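Local coordinates for protein D-glycerate 2-kinase (Thermotoga maritima, PDB 2B8N) that phosphorylates D-glycerate to 2-phosphoglycerate with ATP, a magnesium-dependent step in the breakdown of serine by way of 3-hydroxypyruvate, at residues L49-A60 with N124-G135; L145-L156 with I234-A243. One frame throughout, in Å; residues are numbered along the deposited sequence.

Overall arrangement
Both contacts belong to the DUF4147 part of the chain, and contact 1 is complete along the chain before contact 2 begins. Contact 1 pairs strands 52-57 and 128-133, the two middle neighbours of a six-stranded parallel sheet. Contact 2 joins the first turns of helix 150-162 to the short helix 238-244, in a helical part of the chain away from that sheet. Strand 193-199, which comes between the two halves of contact 2 in sequence, returns to the sheet beside strand 128-133. The centres of the contacts are about 29 Å apart, and their nearest atoms are about 14 Å apart, without touching. The chain thus builds a buried sheet core and a separate, more exposed helical region.

Contact 1. Residues L49-A60 with N124-G135; sequences LDRVILVAVGKA and NENDTVLFLLSG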
loop_
_atom_site.group_PDB
_atom_site.type_symbol
_atom_site.label_atom_id
_atom_site.label_comp_id
_atom_site.label_asym_id
_atom_site.label_seq_id
_atom_site.Cartn_x
_atom_site.Cartn_y
_atom_site.Cartn_z
ATOM N N LEU A 49 -9.665 23.122 -7.720
ATOM C CA LEU A 49 -10.738 22.385 -8.336
ATOM C C LEU A 49 -12.091 23.067 -8.104
ATOM O O LEU A 49 -12.295 23.745 -7.098
ATOM C CB LEU A 49 -10.751 20.937 -7.842
ATOM C CG LEU A 49 -9.498 20.107 -8.148
ATOM C CD1 LEU A 49 -9.746 18.621 -7.835
ATOM C CD2 LEU A 49 -9.023 20.301 -9.592
ATOM N N ASP A 50 -12.989 22.892 -9.076
ATOM C CA ASP A 50 -14.331 23.455 -9.050
ATOM C C ASP A 50 -15.337 22.480 -9.643
ATOM O O ASP A 50 -14.955 21.595 -10.443
ATOM C CB ASP A 50 -14.345 24.741 -9.871
ATOM C CG ASP A 50 -13.658 25.884 -9.168
ATOM O OD1 ASP A 50 -14.091 26.222 -8.040
ATOM O OD2 ASP A 50 -12.701 26.463 -9.739
ATOM N N ARG A 51 -16.613 22.645 -9.273
ATOM C CA ARG A 51 -17.701 21.818 -9.825
ATOM C C ARG A 51 -17.414 20.324 -9.638
ATOM O O ARG A 51 -17.468 19.564 -10.605
ATOM C CB ARG A 51 -17.860 22.088 -11.325
ATOM C CG ARG A 51 -18.195 23.492 -11.702
ATOM C CD ARG A 51 -18.401 23.585 -13.194
ATOM N NE ARG A 51 -19.674 24.234 -13.468
ATOM C CZ ARG A 51 -20.781 23.638 -13.916
ATOM N NH1 ARG A 51 -20.813 22.343 -14.178
ATOM N NH2 ARG A 51 -21.874 24.368 -14.101
ATOM N N VAL A 52 -17.116 19.936 -8.395
ATOM C CA VAL A 52 -16.513 18.642 -8.073
ATOM C C VAL A 52 -17.580 17.609 -7.661
ATOM O O VAL A 52 -18.481 17.904 -6.869
ATOM C CB VAL A 52 -15.390 18.804 -6.936
ATOM C CG1 VAL A 52 -14.774 17.486 -6.545
ATOM C CG2 VAL A 52 -14.283 19.792 -7.361
ATOM N N ILE A 53 -17.496 16.425 -8.265
ATOM C CA ILE A 53 -18.147 15.230 -7.769
ATOM C C ILE A 53 -17.023 14.394 -7.176
ATOM O O ILE A 53 -16.090 14.028 -7.861
ATOM C CB ILE A 53 -18.889 14.450 -8.884
ATOM C CG1 ILE A 53 -20.148 15.218 -9.338
ATOM C CG2 ILE A 53 -19.300 13.051 -8.386
ATOM C CD1 ILE A 53 -19.886 16.500 -10.076
ATOM N N LEU A 54 -17.123 14.108 -5.888
ATOM C CA LEU A 54 -16.067 13.412 -5.155
ATOM C C LEU A 54 -16.433 11.929 -5.078
ATOM O O LEU A 54 -17.548 11.573 -4.640
ATOM C CB LEU A 54 -15.894 14.035 -3.760
ATOM C CG LEU A 54 -14.970 13.411 -2.701
ATOM C CD1 LEU A 54 -14.640 14.450 -1.597
ATOM C CD2 LEU A 54 -15.565 12.121 -2.089
ATOM N N VAL A 55 -15.502 11.091 -5.552
ATOM C CA VAL A 55 -15.599 9.644 -5.461
ATOM C C VAL A 55 -14.339 9.110 -4.757
ATOM O O VAL A 55 -13.205 9.257 -5.263
ATOM C CB VAL A 55 -15.746 9.003 -6.852
ATOM C CG1 VAL A 55 -15.772 7.468 -6.743
ATOM C CG2 VAL A 55 -17.023 9.497 -7.543
ATOM N N ALA A 56 -14.545 8.492 -3.589
ATOM C CA ALA A 56 -13.430 8.020 -2.765
ATOM C C ALA A 56 -13.632 6.553 -2.549
ATOM O O ALA A 56 -14.682 6.149 -2.038
ATOM C CB ALA A 56 -13.353 8.761 -1.436
ATOM N N VAL A 57 -12.622 5.770 -2.961
ATOM C CA VAL A 57 -12.645 4.308 -2.894
ATOM C C VAL A 57 -11.329 3.832 -2.311
ATOM O O VAL A 57 -10.271 4.239 -2.760
ATOM C CB VAL A 57 -12.846 3.679 -4.291
ATOM C CG1 VAL A 57 -12.578 2.183 -4.268
ATOM C CG2 VAL A 57 -14.229 3.914 -4.757
ATOM N N GLY A 58 -11.405 2.966 -1.318
ATOM C CA GLY A 58 -10.204 2.393 -0.723
ATOM C C GLY A 58 -10.358 2.214 0.773
ATOM O O GLY A 58 -11.387 2.608 1.353
ATOM N N LYS A 59 -9.337 1.612 1.393
ATOM C CA LYS A 59 -9.334 1.416 2.840
ATOM C C LYS A 59 -9.198 2.747 3.581
ATOM O O LYS A 59 -9.580 2.832 4.724
ATOM C CB LYS A 59 -8.203 0.480 3.275
ATOM C CG LYS A 59 -8.249 -0.939 2.692
ATOM C CD LYS A 59 -7.223 -1.794 3.388
ATOM C CE LYS A 59 -6.375 -2.607 2.453
ATOM N NZ LYS A 59 -5.483 -3.509 3.263
ATOM N N ALA A 60 -8.633 3.758 2.933
ATOM C CA ALA A 60 -8.501 5.103 3.496
ATOM C C ALA A 60 -9.533 6.093 2.921
ATOM O O ALA A 60 -9.337 7.328 2.999
ATOM C CB ALA A 60 -7.106 5.627 3.228
ATOM N N ASN A 124 -20.836 17.108 -17.897
ATOM C CA ASN A 124 -20.339 17.902 -19.017
ATOM C C ASN A 124 -18.837 18.252 -18.851
ATOM O O ASN A 124 -18.234 18.003 -17.802
ATOM C CB ASN A 124 -21.217 19.149 -19.224
ATOM C CG ASN A 124 -21.440 19.922 -17.940
ATOM O OD1 ASN A 124 -20.512 20.511 -17.391
ATOM N ND2 ASN A 124 -22.672 19.909 -17.445
ATOM N N GLU A 125 -18.263 18.814 -19.913
ATOM C CA GLU A 125 -16.831 19.174 -20.000
ATOM C C GLU A 125 -16.358 20.095 -18.876
ATOM O O GLU A 125 -15.160 20.178 -18.602
ATOM C CB GLU A 125 -16.513 19.904 -21.336
ATOM C CG GLU A 125 -17.388 19.577 -22.593
ATOM C CD GLU A 125 -18.860 20.065 -22.511
ATOM O OE1 GLU A 125 -19.149 21.286 -22.687
ATOM O OE2 GLU A 125 -19.733 19.191 -22.278
ATOM N N ASN A 126 -17.305 20.790 -18.253
ATOM C CA ASN A 126 -17.026 21.781 -17.223
ATOM C C ASN A 126 -16.923 21.143 -15.830
ATOM O O ASN A 126 -16.492 21.797 -14.880
ATOM C CB ASN A 126 -18.131 22.854 -17.263
ATOM C CG ASN A 126 -17.599 24.257 -17.146
ATOM O OD1 ASN A 126 -16.445 24.508 -17.481
ATOM N ND2 ASN A 126 -18.451 25.198 -16.684
ATOM N N ASP A 127 -17.275 19.859 -15.718
ATOM C CA ASP A 127 -17.290 19.179 -14.434
ATOM C C ASP A 127 -16.010 18.447 -14.187
ATOM O O ASP A 127 -15.265 18.187 -15.124
ATOM C CB ASP A 127 -18.463 18.226 -14.393
ATOM C CG ASP A 127 -19.774 18.959 -14.402
ATOM O OD1 ASP A 127 -19.902 19.927 -13.624
ATOM O OD2 ASP A 127 -20.669 18.579 -15.175
ATOM N N THR A 128 -15.736 18.151 -12.921
ATOM C CA THR A 128 -14.529 17.432 -12.531
ATOM C C THR A 128 -14.867 16.364 -11.473
ATOM O O THR A 128 -15.565 16.648 -10.488
ATOM C CB THR A 128 -13.458 18.429 -11.987
ATOM O OG1 THR A 128 -13.038 19.314 -13.038
ATOM C CG2 THR A 128 -12.227 17.715 -11.436
ATOM N N VAL A 129 -14.403 15.129 -11.708
ATOM C CA VAL A 129 -14.478 14.073 -10.707
ATOM C C VAL A 129 -13.157 14.060 -9.927
ATOM O O VAL A 129 -12.054 13.992 -10.519
ATOM C CB VAL A 129 -14.804 12.692 -11.310
ATOM C CG1 VAL A 129 -14.709 11.644 -10.257
ATOM C CG2 VAL A 129 -16.221 12.699 -11.894
ATOM N N LEU A 130 -13.286 14.193 -8.606
ATOM C CA LEU A 130 -12.160 14.112 -7.696
ATOM C C LEU A 130 -12.076 12.674 -7.190
ATOM O O LEU A 130 -12.851 12.272 -6.317
ATOM C CB LEU A 130 -12.356 15.116 -6.545
ATOM C CG LEU A 130 -11.362 14.963 -5.387
ATOM C CD1 LEU A 130 -9.904 15.062 -5.907
ATOM C CD2 LEU A 130 -11.655 15.967 -4.238
ATOM N N PHE A 131 -11.152 11.906 -7.769
ATOM C CA PHE A 131 -11.063 10.471 -7.522
ATOM C C PHE A 131 -10.025 10.183 -6.456
ATOM O O PHE A 131 -8.831 10.220 -6.719
ATOM C CB PHE A 131 -10.748 9.761 -8.834
ATOM C CG PHE A 131 -10.917 8.260 -8.785
ATOM C CD1 PHE A 131 -11.959 7.669 -8.080
ATOM C CD2 PHE A 131 -10.041 7.442 -9.477
ATOM C CE1 PHE A 131 -12.109 6.280 -8.048
ATOM C CE2 PHE A 131 -10.185 6.056 -9.458
ATOM C CZ PHE A 131 -11.217 5.476 -8.738
ATOM N N LEU A 132 -10.495 9.913 -5.241
ATOM C CA LEU A 132 -9.616 9.691 -4.069
ATOM C C LEU A 132 -9.412 8.195 -3.875
ATOM O O LEU A 132 -10.353 7.463 -3.473
ATOM C CB LEU A 132 -10.236 10.316 -2.806
ATOM C CG LEU A 132 -10.541 11.812 -2.883
ATOM C CD1 LEU A 132 -11.431 12.258 -1.734
ATOM C CD2 LEU A 132 -9.274 12.626 -2.920
ATOM N N LEU A 133 -8.205 7.728 -4.183
ATOM C CA LEU A 133 -7.968 6.291 -4.273
ATOM C C LEU A 133 -6.900 5.801 -3.302
ATOM O O LEU A 133 -5.832 6.403 -3.183
ATOM C CB LEU A 133 -7.606 5.931 -5.715
ATOM C CG LEU A 133 -7.515 4.463 -6.143
ATOM C CD1 LEU A 133 -8.807 3.676 -5.937
ATOM C CD2 LEU A 133 -7.087 4.414 -7.602
ATOM N N SER A 134 -7.218 4.703 -2.614
ATOM C CA SER A 134 -6.275 3.964 -1.755
ATOM C C SER A 134 -6.438 2.457 -1.969
ATOM O O SER A 134 -7.227 2.045 -2.814
ATOM C CB SER A 134 -6.482 4.338 -0.270
ATOM O OG SER A 134 -7.853 4.465 0.059
ATOM N N GLY A 135 -5.705 1.646 -1.200
ATOM C CA GLY A 135 -5.725 0.161 -1.306
ATOM C C GLY A 135 -7.087 -0.519 -1.252
ATOM O O GLY A 135 -8.030 -0.012 -0.641
HETATM O O HOH W 1 -14.682 21.627 -13.092
#
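Strands 52-57 and 128-133 run parallel, 4.6 Å apart at their axes' closest approach and with directions 22° apart. A regular ladder of backbone hydrogen bonds runs from Arg51 O to Ser134 N. These are the central neighbours of a six-stranded parallel sheet, flanked by strands 76-84 and 193-199. One face of the pair carries Val52, Leu54, Ala56, Thr128, Leu130 and Leu132. Here Val52 CG1 lies against Leu130 CB at 3.4 Å, and Leu132 CD1 against Leu54 CG at 3.8 Å. Helix 61-72 packs on Leu54, Leu130 and Leu132. On the other face, a chi1 of 177° turns Val55 CG1 toward the Phe131 ring, where Val55 CG1 meets Phe131 CD1 at 4.0 Å.

Polar groups close both ends. At the start, Arg51 NH1 makes a salt bridge to Asp127 OD1 at 2.6 Å, although the hydrogen bond is bent and weak (128°). Asn126 ND2 sits over one face of the guanidinium, offset toward its rim. Asp127 OD2 accepts from Asn124 N, which ties the carboxylate to its own turn. A water donates to Asp50 O and Asn126 O and accepts from Thr128 OG1. At the far end, Ala60 N donates to Ser134 OG at 3.1 Å, and Lys59 N to Gly135 O at 2.9 Å. The chemistry implies an apolar, hydrogen-bonded sheet core, with a salt bridge and a bound water where the strands begin.

Contact 2. Residues L145-L156 with I234-A243; sequences LEGVSLEEIQKL and IETSESVKRA
This is a partly buried contact between the first turns of helix 150-162, the short helix 238-244, and the loops leading into them. It is far from the centre of the chain. Glu152 is the polar link. Its CG lies anti to its carbonyl carbon (chi1 -83°), and the chain beyond is extended, which carries the carboxylate across to the other helix start. There Ser237 OG donates to Glu152 OE2 at 2.6 Å, nearly in line with the C-O bond. The same OG accepts from Val240 N, so one hydroxyl caps its own helix and holds the neighbouring one. The other oxygen, Glu152 OE1, takes the backbone N of Ser149 at 2.8 Å. Both carboxylate oxygens are therefore engaged, which fixes the rotation of the group.

Apolar side chains pack in two groups beside this link. Val148 CG2 packs on Ala243 CB at 3.4 Å, and Val148 CG1 meets Val240 CG2 at 4.0 Å, the two valines crossing at about a right angle. Leu145 CD1 also reaches Ala243 CB, at 3.7 Å. Further along, Leu156 CD2 touches the CG2 methyls of Ile234 and Thr236. Leu229 of helix 222-231 joins this cluster, and Leu177 touches Leu156 and Val240. Ser149 and Glu152 form a capping box, with Glu152 N donating back to Ser149 OG at 2.9 Å. Here the Glu152 of the capping box also accepts from Ser237, the N-cap of helix 238-244.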
loop_
_atom_site.group_PDB
_atom_site.type_symbol
_atom_site.label_atom_id
_atom_site.label_comp_id
_atom_site.label_asym_id
_atom_site.label_seq_id
_atom_site.Cartn_x
_atom_site.Cartn_y
_atom_site.Cartn_z
ATOM N N LEU A 145 -19.300 -6.740 -16.779
ATOM C CA LEU A 145 -20.027 -6.422 -18.018
ATOM C C LEU A 145 -21.306 -7.260 -18.087
ATOM O O LEU A 145 -21.322 -8.399 -17.617
ATOM C CB LEU A 145 -19.172 -6.693 -19.255
ATOM C CG LEU A 145 -17.809 -5.989 -19.417
ATOM C CD1 LEU A 145 -16.909 -6.782 -20.372
ATOM C CD2 LEU A 145 -17.960 -4.579 -19.928
ATOM N N GLU A 146 -22.364 -6.687 -18.670
ATOM C CA GLU A 146 -23.651 -7.372 -18.841
ATOM C C GLU A 146 -23.475 -8.792 -19.339
ATOM O O GLU A 146 -22.874 -9.013 -20.379
ATOM C CB GLU A 146 -24.555 -6.628 -19.835
ATOM C CG GLU A 146 -25.650 -5.754 -19.229
ATOM C CD GLU A 146 -26.838 -5.598 -20.191
ATOM O OE1 GLU A 146 -26.606 -5.469 -21.409
ATOM O OE2 GLU A 146 -28.010 -5.625 -19.751
ATOM N N GLY A 147 -24.025 -9.753 -18.599
ATOM C CA GLY A 147 -23.940 -11.163 -18.956
ATOM C C GLY A 147 -22.745 -11.906 -18.383
ATOM O O GLY A 147 -22.521 -13.070 -18.719
ATOM N N VAL A 148 -21.965 -11.243 -17.534
ATOM C CA VAL A 148 -20.887 -11.899 -16.796
ATOM C C VAL A 148 -21.253 -11.794 -15.320
ATOM O O VAL A 148 -21.735 -10.754 -14.870
ATOM C CB VAL A 148 -19.507 -11.262 -17.082
ATOM C CG1 VAL A 148 -18.397 -11.935 -16.245
ATOM C CG2 VAL A 148 -19.180 -11.375 -18.521
ATOM N N SER A 149 -21.074 -12.873 -14.572
ATOM C CA SER A 149 -21.429 -12.860 -13.153
ATOM C C SER A 149 -20.198 -12.588 -12.272
ATOM O O SER A 149 -19.058 -12.950 -12.605
ATOM C CB SER A 149 -22.056 -14.187 -12.729
ATOM O OG SER A 149 -21.065 -15.071 -12.206
ATOM N N LEU A 150 -20.448 -11.965 -11.136
ATOM C CA LEU A 150 -19.432 -11.803 -10.111
ATOM C C LEU A 150 -18.759 -13.136 -9.772
ATOM O O LEU A 150 -17.548 -13.183 -9.599
ATOM C CB LEU A 150 -20.094 -11.233 -8.864
ATOM C CG LEU A 150 -19.217 -10.719 -7.734
ATOM C CD1 LEU A 150 -18.658 -9.359 -8.062
ATOM C CD2 LEU A 150 -20.068 -10.668 -6.445
ATOM N N GLU A 151 -19.552 -14.209 -9.691
ATOM C CA GLU A 151 -19.055 -15.530 -9.306
ATOM C C GLU A 151 -18.029 -15.996 -10.293
ATOM O O GLU A 151 -17.030 -16.591 -9.901
ATOM C CB GLU A 151 -20.182 -16.571 -9.243
ATOM C CG GLU A 151 -21.051 -16.481 -8.009
ATOM C CD GLU A 151 -21.544 -15.058 -7.735
ATOM O OE1 GLU A 151 -22.074 -14.420 -8.681
ATOM O OE2 GLU A 151 -21.386 -14.578 -6.579
ATOM N N GLU A 152 -18.316 -15.762 -11.577
ATOM C CA GLU A 152 -17.425 -16.151 -12.674
ATOM C C GLU A 152 -16.096 -15.415 -12.532
ATOM O O GLU A 152 -15.006 -15.988 -12.739
ATOM C CB GLU A 152 -18.050 -15.813 -14.037
ATOM C CG GLU A 152 -19.022 -16.835 -14.557
ATOM C CD GLU A 152 -19.784 -16.361 -15.788
ATOM O OE1 GLU A 152 -20.517 -15.358 -15.661
ATOM O OE2 GLU A 152 -19.678 -17.003 -16.867
ATOM N N ILE A 153 -16.191 -14.134 -12.191
ATOM C CA ILE A 153 -14.999 -13.339 -11.944
ATOM C C ILE A 153 -14.229 -13.901 -10.728
ATOM O O ILE A 153 -13.058 -14.248 -10.867
ATOM C CB ILE A 153 -15.345 -11.835 -11.888
ATOM C CG1 ILE A 153 -15.505 -11.317 -13.316
ATOM C CG2 ILE A 153 -14.270 -11.044 -11.191
ATOM C CD1 ILE A 153 -16.315 -10.053 -13.404
ATOM N N GLN A 154 -14.884 -14.035 -9.573
ATOM C CA GLN A 154 -14.264 -14.684 -8.402
ATOM C C GLN A 154 -13.536 -15.984 -8.839
ATOM O O GLN A 154 -12.337 -16.153 -8.613
ATOM C CB GLN A 154 -15.330 -14.980 -7.313
ATOM C CG GLN A 154 -15.868 -13.728 -6.527
ATOM C CD GLN A 154 -17.205 -13.965 -5.732
ATOM O OE1 GLN A 154 -18.155 -13.173 -5.837
ATOM N NE2 GLN A 154 -17.264 -15.053 -4.946
ATOM N N LYS A 155 -14.265 -16.881 -9.507
ATOM C CA LYS A 155 -13.734 -18.205 -9.868
ATOM C C LYS A 155 -12.579 -18.160 -10.874
ATOM O O LYS A 155 -11.640 -18.946 -10.766
ATOM C CB LYS A 155 -14.828 -19.112 -10.454
ATOM C CG LYS A 155 -15.866 -19.665 -9.472
ATOM C CD LYS A 155 -16.307 -21.059 -9.941
ATOM C CE LYS A 155 -17.527 -21.616 -9.197
ATOM N NZ LYS A 155 -17.989 -22.946 -9.773
ATOM N N LEU A 156 -12.665 -17.270 -11.854
ATOM C CA LEU A 156 -11.631 -17.152 -12.890
ATOM C C LEU A 156 -10.287 -16.673 -12.358
ATOM O O LEU A 156 -9.244 -17.141 -12.823
ATOM C CB LEU A 156 -12.044 -16.144 -13.973
ATOM C CG LEU A 156 -12.828 -16.673 -15.155
ATOM C CD1 LEU A 156 -13.319 -15.520 -16.047
ATOM C CD2 LEU A 156 -11.978 -17.678 -15.948
ATOM N N ILE A 234 -8.014 -22.409 -18.768
ATOM C CA ILE A 234 -9.195 -22.098 -17.968
ATOM C C ILE A 234 -10.434 -21.977 -18.855
ATOM O O ILE A 234 -10.536 -21.054 -19.670
ATOM C CB ILE A 234 -8.969 -20.843 -17.114
ATOM C CG1 ILE A 234 -7.884 -21.135 -16.068
ATOM C CG2 ILE A 234 -10.264 -20.425 -16.412
ATOM C CD1 ILE A 234 -7.111 -19.932 -15.611
ATOM N N GLU A 235 -11.362 -22.920 -18.692
ATOM C CA GLU A 235 -12.606 -22.942 -19.457
ATOM C C GLU A 235 -13.535 -21.801 -18.991
ATOM O O GLU A 235 -13.607 -21.499 -17.801
ATOM C CB GLU A 235 -13.285 -24.312 -19.322
ATOM N N THR A 236 -14.229 -21.171 -19.947
ATOM C CA THR A 236 -15.117 -20.009 -19.695
ATOM C C THR A 236 -16.392 -20.043 -20.562
ATOM O O THR A 236 -16.381 -20.585 -21.675
ATOM C CB THR A 236 -14.406 -18.678 -20.028
ATOM O OG1 THR A 236 -13.950 -18.699 -21.389
ATOM C CG2 THR A 236 -13.230 -18.458 -19.113
ATOM N N SER A 237 -17.469 -19.428 -20.076
ATOM C CA SER A 237 -18.748 -19.413 -20.802
ATOM C C SER A 237 -18.680 -18.681 -22.169
ATOM O O SER A 237 -17.660 -18.093 -22.524
ATOM C CB SER A 237 -19.853 -18.802 -19.911
ATOM O OG SER A 237 -19.496 -17.539 -19.355
ATOM N N GLU A 238 -19.759 -18.755 -22.944
ATOM C CA GLU A 238 -19.889 -17.932 -24.146
ATOM C C GLU A 238 -20.099 -16.477 -23.711
ATOM O O GLU A 238 -19.554 -15.559 -24.327
ATOM C CB GLU A 238 -21.048 -18.407 -25.031
ATOM N N SER A 239 -20.875 -16.275 -22.640
ATOM C CA SER A 239 -21.090 -14.940 -22.045
ATOM C C SER A 239 -19.770 -14.224 -21.779
ATOM O O SER A 239 -19.598 -13.063 -22.136
ATOM C CB SER A 239 -21.830 -15.053 -20.694
ATOM O OG SER A 239 -23.164 -14.584 -20.779
ATOM N N VAL A 240 -18.857 -14.933 -21.126
ATOM C CA VAL A 240 -17.560 -14.385 -20.762
ATOM C C VAL A 240 -16.731 -14.069 -22.010
ATOM O O VAL A 240 -16.279 -12.937 -22.189
ATOM C CB VAL A 240 -16.817 -15.333 -19.774
ATOM C CG1 VAL A 240 -15.323 -15.048 -19.727
ATOM C CG2 VAL A 240 -17.403 -15.180 -18.391
ATOM N N LYS A 241 -16.549 -15.052 -22.877
ATOM C CA LYS A 241 -15.748 -14.846 -24.074
ATOM C C LYS A 241 -16.212 -13.643 -24.924
ATOM O O LYS A 241 -15.376 -12.906 -25.428
ATOM C CB LYS A 241 -15.674 -16.135 -24.889
ATOM C CG LYS A 241 -14.875 -17.227 -24.189
ATOM C CD LYS A 241 -14.491 -18.340 -25.173
ATOM C CE LYS A 241 -13.746 -19.489 -24.500
ATOM N NZ LYS A 241 -14.678 -20.227 -23.602
ATOM N N ARG A 242 -17.523 -13.426 -25.045
ATOM C CA ARG A 242 -18.043 -12.308 -25.835
ATOM C C ARG A 242 -18.058 -10.971 -25.073
ATOM O O ARG A 242 -18.071 -9.918 -25.693
ATOM C CB ARG A 242 -19.417 -12.659 -26.449
ATOM C CG ARG A 242 -20.604 -12.576 -25.513
ATOM C CD ARG A 242 -21.927 -12.946 -26.227
ATOM N NE ARG A 242 -22.517 -11.807 -26.947
ATOM C CZ ARG A 242 -22.748 -11.740 -28.263
ATOM N NH1 ARG A 242 -22.460 -12.763 -29.066
ATOM N NH2 ARG A 242 -23.289 -10.634 -28.786
ATOM N N ALA A 243 -18.034 -11.015 -23.747
ATOM C CA ALA A 243 -17.750 -9.830 -22.941
ATOM C C ALA A 243 -16.312 -9.303 -23.195
ATOM O O ALA A 243 -16.101 -8.092 -23.340
ATOM C CB ALA A 243 -17.947 -10.152 -21.492
#